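Local coordinates for protein mitochondrial edited mRNA stability factor 1 (Trypanosoma brucei, PDB 6NL1) that probably acts as a Nudix-type enzyme that processes the 5' ends of mitochondrial mRNAs, and binds GDP in a site that is empty here, at residues D231-P234 and I235-K238; A344-A348 and S349-Q353; W104-K107 and A108-R112. All blocks are in the same frame, centred on the assembly; numbering follows the deposited sequence.

Contact 1. Residues D231-P234 and I235-K238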
# COMPACT_ATOMS: atom_id res chain seq x y z
N ASP A 231 9.83 -5.41 3.87
CA ASP A 231 9.85 -4.01 4.30
C ASP A 231 8.61 -3.62 5.13
O ASP A 231 8.50 -2.49 5.60
CB ASP A 231 10.01 -3.07 3.10
CG ASP A 231 8.88 -3.22 2.08
OD1 ASP A 231 8.53 -4.36 1.71
OD2 ASP A 231 8.36 -2.18 1.62
N ILE A 232 7.69 -4.55 5.30
CA ILE A 232 6.46 -4.26 6.04
C ILE A 232 6.51 -4.90 7.43
O ILE A 232 6.70 -6.10 7.55
CB ILE A 232 5.22 -4.71 5.25
CG1 ILE A 232 5.11 -3.91 3.94
CG2 ILE A 232 3.93 -4.54 6.08
CD1 ILE A 232 3.98 -4.39 3.05
N PRO A 233 6.34 -4.10 8.48
CA PRO A 233 6.38 -4.60 9.85
C PRO A 233 5.09 -5.37 10.20
O PRO A 233 4.15 -5.36 9.41
CB PRO A 233 6.48 -3.32 10.68
CG PRO A 233 5.72 -2.31 9.86
CD PRO A 233 6.04 -2.65 8.42
N PRO A 234 5.07 -6.03 11.37
CA PRO A 234 3.86 -6.75 11.81
C PRO A 234 2.63 -5.84 11.94
O PRO A 234 1.52 -6.28 11.62
CB PRO A 234 4.26 -7.30 13.18
CG PRO A 234 5.74 -7.38 13.14
CD PRO A 234 6.19 -6.21 12.30
N ILE A 235 2.82 -4.61 12.42
CA ILE A 235 1.71 -3.68 12.65
C ILE A 235 2.09 -2.30 12.12
O ILE A 235 3.06 -1.72 12.58
CB ILE A 235 1.35 -3.56 14.15
CG1 ILE A 235 1.12 -4.95 14.75
CG2 ILE A 235 0.11 -2.66 14.37
CD1 ILE A 235 0.77 -4.94 16.24
N SER A 236 1.33 -1.79 11.16
CA SER A 236 1.64 -0.48 10.56
C SER A 236 0.83 0.64 11.23
O SER A 236 -0.40 0.63 11.18
CB SER A 236 1.32 -0.48 9.05
OG SER A 236 2.01 -1.51 8.36
N LEU A 237 1.52 1.59 11.84
CA LEU A 237 0.90 2.82 12.31
C LEU A 237 0.76 3.72 11.09
O LEU A 237 1.74 3.99 10.42
CB LEU A 237 1.78 3.50 13.36
CG LEU A 237 1.34 4.89 13.85
CD1 LEU A 237 0.08 4.78 14.70
CD2 LEU A 237 2.47 5.55 14.65
N LYS A 238 -0.45 4.16 10.79
CA LYS A 238 -0.67 4.84 9.52
C LYS A 238 -1.74 5.93 9.61
O LYS A 238 -2.63 5.86 10.44
CB LYS A 238 -1.07 3.82 8.44
CG LYS A 238 -2.39 3.09 8.75
CD LYS A 238 -2.67 1.89 7.81
CE LYS A 238 -2.75 2.28 6.33
NZ LYS A 238 -3.83 3.28 6.04

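Contact 2. Residues A344-A348 and S349-Q353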
# COMPACT_ATOMS: atom_id res chain seq x y z
N ALA A 344 -6.72 6.86 16.86
CA ALA A 344 -6.18 7.82 17.82
C ALA A 344 -5.89 9.16 17.14
O ALA A 344 -5.49 9.20 15.97
CB ALA A 344 -4.89 7.28 18.45
N TRP A 345 -6.08 10.25 17.88
CA TRP A 345 -5.59 11.57 17.47
C TRP A 345 -4.18 11.75 18.00
O TRP A 345 -3.96 11.72 19.21
CB TRP A 345 -6.47 12.70 17.99
CG TRP A 345 -7.83 12.75 17.36
CD1 TRP A 345 -9.02 12.37 17.93
CD2 TRP A 345 -8.14 13.20 16.04
NE1 TRP A 345 -10.05 12.57 17.04
CE2 TRP A 345 -9.53 13.07 15.88
CE3 TRP A 345 -7.37 13.69 14.98
CZ2 TRP A 345 -10.18 13.43 14.69
CZ3 TRP A 345 -8.01 14.04 13.81
CH2 TRP A 345 -9.40 13.91 13.67
N MET A 346 -3.22 11.95 17.11
CA MET A 346 -1.82 12.03 17.52
C MET A 346 -1.06 13.16 16.86
O MET A 346 -1.27 13.44 15.68
CB MET A 346 -1.12 10.70 17.22
CG MET A 346 -1.67 9.51 18.03
SD MET A 346 -0.63 8.03 17.99
CE MET A 346 -1.34 7.09 19.35
N LYS A 347 -0.17 13.78 17.62
CA LYS A 347 0.73 14.80 17.10
C LYS A 347 2.00 14.17 16.56
O LYS A 347 2.57 13.28 17.19
CB LYS A 347 1.13 15.79 18.20
CG LYS A 347 0.02 16.72 18.63
CD LYS A 347 0.55 17.74 19.63
CE LYS A 347 -0.49 18.79 19.95
NZ LYS A 347 0.05 19.77 20.94
N ALA A 348 2.47 14.65 15.42
CA ALA A 348 3.76 14.21 14.91
C ALA A 348 4.88 14.43 15.93
O ALA A 348 5.76 13.58 16.06
CB ALA A 348 4.07 14.91 13.61
N SER A 349 4.85 15.55 16.64
CA SER A 349 5.89 15.82 17.63
C SER A 349 5.89 14.76 18.74
O SER A 349 6.93 14.40 19.28
CB SER A 349 5.73 17.21 18.25
OG SER A 349 4.54 17.28 19.02
N MET A 350 4.71 14.27 19.09
CA MET A 350 4.61 13.26 20.12
C MET A 350 5.20 11.95 19.59
O MET A 350 5.92 11.25 20.30
CB MET A 350 3.16 13.06 20.52
CG MET A 350 3.02 12.55 21.94
SD MET A 350 2.01 11.09 21.98
CE MET A 350 2.87 10.14 20.75
N ILE A 351 4.91 11.63 18.34
CA ILE A 351 5.52 10.48 17.71
C ILE A 351 7.04 10.58 17.69
O ILE A 351 7.73 9.61 18.01
CB ILE A 351 4.95 10.20 16.31
CG1 ILE A 351 3.61 9.47 16.45
CG2 ILE A 351 5.90 9.34 15.50
CD1 ILE A 351 2.54 10.03 15.57
N ASP A 352 7.57 11.76 17.34
CA ASP A 352 9.03 11.96 17.32
C ASP A 352 9.65 11.74 18.70
O ASP A 352 10.71 11.15 18.81
CB ASP A 352 9.40 13.36 16.80
CG ASP A 352 9.03 13.56 15.34
OD1 ASP A 352 8.81 12.55 14.64
OD2 ASP A 352 8.95 14.72 14.88
N GLN A 353 8.99 12.24 19.74
CA GLN A 353 9.50 12.09 21.10
C GLN A 353 9.55 10.63 21.56
O GLN A 353 10.39 10.27 22.38
CB GLN A 353 8.68 12.92 22.08
CG GLN A 353 8.77 14.41 21.85
CD GLN A 353 8.91 15.18 23.14
OE1 GLN A 353 9.62 14.75 24.05
NE2 GLN A 353 8.23 16.32 23.22

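Contact 3. Residues W104-K107 and A108-R112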
# COMPACT_ATOMS: atom_id res chain seq x y z
N TRP A 104 5.97 -11.90 -19.64
CA TRP A 104 6.24 -10.51 -19.96
C TRP A 104 7.57 -10.16 -19.32
O TRP A 104 7.69 -10.15 -18.10
CB TRP A 104 5.14 -9.62 -19.40
CG TRP A 104 5.37 -8.15 -19.60
CD1 TRP A 104 6.04 -7.55 -20.63
CD2 TRP A 104 4.93 -7.09 -18.74
NE1 TRP A 104 6.04 -6.19 -20.47
CE2 TRP A 104 5.36 -5.88 -19.31
CE3 TRP A 104 4.21 -7.05 -17.54
CZ2 TRP A 104 5.10 -4.63 -18.73
CZ3 TRP A 104 3.94 -5.81 -16.96
CH2 TRP A 104 4.39 -4.62 -17.56
N GLN A 105 8.58 -9.88 -20.16
CA GLN A 105 9.93 -9.54 -19.70
C GLN A 105 10.07 -8.03 -19.61
O GLN A 105 10.06 -7.34 -20.62
CB GLN A 105 10.99 -10.12 -20.65
CG GLN A 105 12.44 -9.90 -20.17
CD GLN A 105 12.66 -10.37 -18.72
OE1 GLN A 105 13.23 -9.65 -17.89
NE2 GLN A 105 12.20 -11.57 -18.42
N THR A 106 10.22 -7.50 -18.40
CA THR A 106 10.10 -6.06 -18.23
C THR A 106 11.00 -5.52 -17.10
O THR A 106 11.97 -6.18 -16.71
CB THR A 106 8.60 -5.66 -18.02
OG1 THR A 106 8.44 -4.24 -18.05
CG2 THR A 106 8.06 -6.22 -16.69
N LYS A 107 10.67 -4.34 -16.60
CA LYS A 107 11.39 -3.73 -15.47
C LYS A 107 10.43 -3.45 -14.32
O LYS A 107 9.24 -3.29 -14.53
CB LYS A 107 12.01 -2.39 -15.90
CG LYS A 107 12.89 -2.47 -17.14
CD LYS A 107 14.23 -3.09 -16.83
CE LYS A 107 15.21 -2.89 -17.98
NZ LYS A 107 16.53 -3.50 -17.67
N ALA A 108 10.96 -3.36 -13.10
CA ALA A 108 10.12 -3.13 -11.93
C ALA A 108 9.32 -1.84 -12.05
O ALA A 108 8.22 -1.72 -11.48
CB ALA A 108 10.95 -3.15 -10.66
N ALA A 109 9.85 -0.87 -12.77
CA ALA A 109 9.16 0.40 -12.97
C ALA A 109 7.75 0.16 -13.53
O ALA A 109 6.81 0.83 -13.15
CB ALA A 109 9.96 1.31 -13.90
N LEU A 110 7.62 -0.83 -14.41
CA LEU A 110 6.32 -1.17 -14.98
C LEU A 110 5.62 -2.31 -14.23
O LEU A 110 4.43 -2.25 -13.97
CB LEU A 110 6.46 -1.50 -16.47
CG LEU A 110 7.09 -0.38 -17.32
CD1 LEU A 110 7.12 -0.73 -18.80
CD2 LEU A 110 6.35 0.94 -17.11
N ALA A 111 6.38 -3.34 -13.87
CA ALA A 111 5.80 -4.53 -13.25
C ALA A 111 5.08 -4.20 -11.95
O ALA A 111 4.06 -4.81 -11.63
CB ALA A 111 6.86 -5.59 -13.01
N ARG A 112 5.59 -3.23 -11.19
CA ARG A 112 4.95 -2.90 -9.94
C ARG A 112 3.53 -2.36 -10.15
O ARG A 112 2.72 -2.37 -9.24
CB ARG A 112 5.78 -1.91 -9.13
CG ARG A 112 5.70 -0.49 -9.64
CD ARG A 112 6.40 0.43 -8.66
NE ARG A 112 7.77 0.01 -8.49
CZ ARG A 112 8.82 0.67 -8.97
NH1 ARG A 112 8.63 1.81 -9.63
NH2 ARG A 112 10.05 0.20 -8.77

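Contact 1. Residues D231-P234 and I235-K238
Pro233 meets Ser236 where the loop after strand 216-223 turns into strand 235-238, and all contacts across the join are van der Waals ones; no hydrogen bond links 231-234 to 235-238. Even Pro233 O and Ile235 N, 3.4 Å apart, are set at too poor an angle to bond. The Pro233 ring reaches forward over two residues. Its CG lies 3.8 Å from Ile235 O and 4.1 Å from Ser236 OG, and its CD is 4.2 Å from the same Ser236 OG, so ring methylenes flank both a backbone oxygen and a hydroxyl. Ile232 comes up to that hydroxyl less closely, CG2 standing 4.3 Å from Ser236 OG. Apolar contact comes from neighbours in sequence: Pro234 CB lies 4.2 Å from Ile235 CG1. That branch of Ile235 is set beside its own backbone N (chi1 -52°), which brings CG1 within 3.4 Å of Pro234 O.

The polar groups find their partners in other parts of the chain. Ser236 OG, set beside its own backbone N (chi1 -56°), is hydrogen-bonded to Asn224 ND2 and weakly to Arg222 NH2. Backbone bonds of Ser236 with Arg222 and Lys238 with Leu220 place 235-238 antiparallel to 216-223 in the Nudix-domain sheet, with the side chain of Ser236 about 7 Å from that of Arg202, which binds GDP in another structure of this protein.

Neither proline has an amide hydrogen to donate, and Asn224 ND2 bonds both the loop carbonyl, Pro233 O, and the serine hydroxyl, supplementing the backbone pairing; beside the Pro233 methylenes, that hydroxyl takes its polar partners from outside the turn.

Contact 2. Residues A344-A348 and S349-Q353
A strand-to-helix junction near the end of the modelled chain joins the last strand of the Nudix sheet, 343-346, to helix 348-354, with Lys347 as the N-cap residue. Its carbonyl meets the helix first: Ile351 N donates to Lys347 O over 3.1 Å, nearly straight at 165° and in the carbonyl plane. Met350 N lies 3.0 Å from the same Lys347 O but at a much poorer angle, 123°, and adds a weak bond. One residue further on, Asp352 N donates to Ala348 O at 2.9 Å, again in the plane of the carbonyl.

The helix's first backbone bonds thus start from the N-cap residue's own carbonyl, whereas the lysine side chain runs off extended from the helix start. Lys347 CB packs 3.8 Å from Ser349 OG and 4.1 Å from Met350 CB, so the root of the lysine lies against two successive residues of the first turn. The hydroxyl of Ser349 sits between its own N and carbonyl carbon (chi1 66°), alongside the lysine methylenes, and takes Glu214 as its hydrogen-bond partner.

Within the sheet, 343-346 pairs antiparallel with strand 216-223 through Ala344 with Met219 and Met346 with Trp217, and Met219 touches both Met346 and Ile351. Apolar contact across the corner comes from Ile351, whose CD1 reaches 4.1 Å from Met346 CB and 3.6 Å from Lys347 O. The thioether chain of Met350, bent at its second and third torsions, packs against Ala332 and Leu336 of helix 328-336, whose Trp333 lies on Met346.

Contact 3. Residues W104-K107 and A108-R112
Lys107 O receives two backbone N-H groups as strand 100-107 passes into the short helix 108-111. Ala111 N bonds it over 2.9 Å, almost straight at 173° and in the carbonyl plane. Leu110 N is also 2.9 Å from Lys107 O, but its N-H is bent to 141° and approaches from above that plane, 47° out of it. Lys107 is the N-cap residue, yet its side chain leads away from the helix, bends at chi2 and ends in a salt bridge with Asp171. A further helical bond runs from Arg112 N to Ala108 O; this oxygen also lies over the centre of one face of the Arg112 guanidinium. That group in turn makes a salt bridge with Asp168 and donates to Tyr285 O.

Packing starts at Thr106, which splits its two branches between two residues of the helix. Its OG1, anti to the backbone N, comes 3.7 Å from Leu110 CB, and its CG2 lies 3.9 Å from Ala111 CB. The same methyl sits 3.7 Å above the plane of the Trp104 ring, over its centre, so Thr106 is wedged between indole and helix. From the strand's other near residue, Trp104 CH2 reaches 3.9 Å from Leu110 CB, the two side chains crossing at about a right angle.

Strand 100-107 is paired antiparallel with 171-178 in the four-stranded sheet, and backbone pairing on that side extends to Ala108, the first helical residue, which bonds Val170. Lys107 O starts the helix with two bonds, only the Ala111 one lying in the carbonyl plane, while Thr106 CG2 fills the place between indole and Ala111 CB.

In the fold
Contacts 2 and 3 are both strand-to-helix junctions whose first helix bonds go to a lysine carbonyl, but they lie on opposite sides of the chain's centre, about 38 Å apart between centres, and in different sheets. Contact 3 is partly buried, with tryptophan and alanine packing; contact 2 is at the surface. Contact 1, also at the surface, enters a strand from a loop and has no internal hydrogen bond, so its polar groups depend on outside partners. Contacts 1 and 2 reach the same mixed sheet, both through strand 216-223, with centres about 17 Å apart; contact 3 belongs to the four-stranded antiparallel sheet.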